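Local coordinates for protein aminopentol aminotransferase (Sphingopyxis macrogoltabida, PDB 6HBS) that transfers the amino group of aminopentol (hydrolysed fumonisin B1) to pyruvate, using pyridoxal 5'-phosphate as cofactor, in the degradation of fumonisin B1, at residues F102-H108 against E250-W256. Residue numbers count along the deposited sequence, not the author numbering.
With MG (magnesium ion), chain D.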
# COMPACT_ATOMS: atom_id res chain seq x y z
N PHE A 102 13.74 -12.57 -7.90
CA PHE A 102 14.11 -11.89 -6.66
C PHE A 102 14.76 -12.91 -5.72
O PHE A 102 15.79 -12.62 -5.14
CB PHE A 102 12.90 -11.16 -6.07
CG PHE A 102 13.19 -9.89 -5.31
CD1 PHE A 102 14.32 -9.76 -4.51
CD2 PHE A 102 12.29 -8.84 -5.35
CE1 PHE A 102 14.57 -8.58 -3.81
CE2 PHE A 102 12.52 -7.67 -4.63
CZ PHE A 102 13.66 -7.55 -3.85
N VAL A 103 14.19 -14.10 -5.60
CA VAL A 103 14.73 -15.14 -4.77
C VAL A 103 16.12 -15.57 -5.27
O VAL A 103 17.03 -15.84 -4.45
CB VAL A 103 13.80 -16.36 -4.70
CG1 VAL A 103 14.51 -17.59 -4.16
CG2 VAL A 103 12.55 -16.07 -3.89
N GLY A 104 16.29 -15.62 -6.60
CA GLY A 104 17.58 -15.96 -7.16
C GLY A 104 18.67 -14.94 -6.79
O GLY A 104 19.81 -15.31 -6.69
N MET A 105 18.32 -13.66 -6.62
CA MET A 105 19.30 -12.59 -6.41
C MET A 105 19.71 -12.48 -4.94
O MET A 105 20.76 -11.97 -4.66
CB MET A 105 18.75 -11.24 -6.87
CG MET A 105 18.69 -11.10 -8.39
SD MET A 105 17.70 -9.70 -8.97
CE MET A 105 18.80 -8.33 -8.58
N VAL A 106 18.85 -12.92 -4.01
CA VAL A 106 19.01 -12.71 -2.57
C VAL A 106 19.45 -14.05 -1.94
O VAL A 106 18.65 -14.99 -1.82
CB VAL A 106 17.72 -12.13 -1.94
CG1 VAL A 106 17.81 -11.91 -0.43
CG2 VAL A 106 17.33 -10.85 -2.64
N ARG A 107 20.74 -14.15 -1.58
CA ARG A 107 21.35 -15.41 -1.12
C ARG A 107 20.60 -16.03 0.07
O ARG A 107 20.46 -17.23 0.12
CB ARG A 107 22.82 -15.23 -0.73
CG ARG A 107 23.79 -15.25 -1.90
CD ARG A 107 25.25 -15.26 -1.46
NE ARG A 107 25.47 -16.15 -0.32
CZ ARG A 107 25.75 -17.45 -0.40
NH1 ARG A 107 26.00 -18.02 -1.58
NH2 ARG A 107 25.77 -18.20 0.69
N HIS A 108 20.13 -15.24 1.03
CA HIS A 108 19.48 -15.79 2.21
C HIS A 108 18.10 -16.37 1.91
O HIS A 108 17.56 -17.08 2.71
CB HIS A 108 19.40 -14.73 3.33
CG HIS A 108 18.21 -13.83 3.25
ND1 HIS A 108 17.00 -14.18 3.81
CD2 HIS A 108 18.07 -12.57 2.80
CE1 HIS A 108 16.14 -13.20 3.63
NE2 HIS A 108 16.76 -12.20 3.01
N GLU A 250 23.89 -13.03 6.96
CA GLU A 250 22.62 -13.26 6.26
C GLU A 250 21.46 -13.24 7.25
O GLU A 250 21.43 -13.98 8.24
CB GLU A 250 22.63 -14.58 5.49
CG GLU A 250 23.61 -14.58 4.34
CD GLU A 250 23.61 -15.85 3.50
OE1 GLU A 250 24.50 -15.98 2.64
OE2 GLU A 250 22.71 -16.68 3.69
N PRO A 251 20.43 -12.41 7.00
CA PRO A 251 19.22 -12.46 7.82
C PRO A 251 18.35 -13.69 7.49
O PRO A 251 18.60 -14.41 6.52
CB PRO A 251 18.53 -11.15 7.45
CG PRO A 251 18.90 -10.97 5.99
CD PRO A 251 20.34 -11.44 5.91
N ASP A 252 17.31 -13.87 8.29
CA ASP A 252 16.24 -14.82 8.01
C ASP A 252 15.19 -14.19 7.09
O ASP A 252 14.68 -14.88 6.22
CB ASP A 252 15.60 -15.28 9.30
CG ASP A 252 16.64 -15.89 10.23
OD1 ASP A 252 17.38 -16.73 9.73
OD2 ASP A 252 16.77 -15.45 11.37
N LEU A 253 14.83 -12.93 7.33
CA LEU A 253 13.89 -12.17 6.49
C LEU A 253 14.57 -10.88 6.09
O LEU A 253 15.32 -10.30 6.85
CB LEU A 253 12.61 -11.82 7.27
CG LEU A 253 11.81 -12.95 7.92
CD1 LEU A 253 10.62 -12.39 8.67
CD2 LEU A 253 11.32 -13.97 6.89
N SER A 254 14.25 -10.39 4.90
CA SER A 254 14.62 -9.04 4.51
C SER A 254 13.41 -8.39 3.85
O SER A 254 12.66 -9.05 3.12
CB SER A 254 15.84 -9.04 3.61
OG SER A 254 15.65 -9.90 2.49
N CYS A 255 13.25 -7.10 4.12
CA CYS A 255 12.19 -6.27 3.63
C CYS A 255 12.74 -5.32 2.57
O CYS A 255 13.82 -4.70 2.76
CB CYS A 255 11.58 -5.45 4.76
SG CYS A 255 10.93 -6.43 6.14
N TRP A 256 12.00 -5.20 1.47
CA TRP A 256 12.43 -4.46 0.29
C TRP A 256 11.27 -3.59 -0.19
O TRP A 256 10.09 -3.91 0.02
CB TRP A 256 12.85 -5.40 -0.82
CG TRP A 256 13.99 -6.29 -0.46
CD1 TRP A 256 13.92 -7.45 0.25
CD2 TRP A 256 15.34 -6.15 -0.88
NE1 TRP A 256 15.17 -8.01 0.35
CE2 TRP A 256 16.05 -7.25 -0.34
CE3 TRP A 256 16.04 -5.20 -1.64
CZ2 TRP A 256 17.41 -7.43 -0.56
CZ3 TRP A 256 17.39 -5.38 -1.84
CH2 TRP A 256 18.07 -6.46 -1.29
MG MG D . 18.10 -17.03 -2.91
O HOH W 1 20.11 -16.65 -4.18
O HOH W 2 17.71 -19.16 -4.04
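This is a buried, mixed polar and aromatic contact between the C-terminal end of helix 94-105 with its following loop and strand 253-256 with the loop that leads into it, in the large mixed sheet of this class-III aminotransferase. His108 has the largest area covered by the contact. Its NE2 lies 2.6 Å from Ser254 OG in a nearly straight hydrogen bond. Trp256 NE1 donates to the same Ser254 OG at 2.9 Å. Pro251 CG sits over the His108 ring in a CH-pi contact. Phe102 turns its edge to the face of the Trp256 five-membered ring, with planes at 69°, and Val106 CG2 packs on Trp256 CZ2 at 4.0 Å. Arg107 NE forms a salt bridge with Glu250 OE1 at 3.1 Å. Magnesium binds Val103 O and Val106 O, with Ala109 as a further ligand, at the helix end. Trp256 lies about 10 Å from PLP, side chain to cofactor. One Ser254 hydroxyl thus bonds both imidazole and indole, so directional polar bonds as well as packing join the two segments.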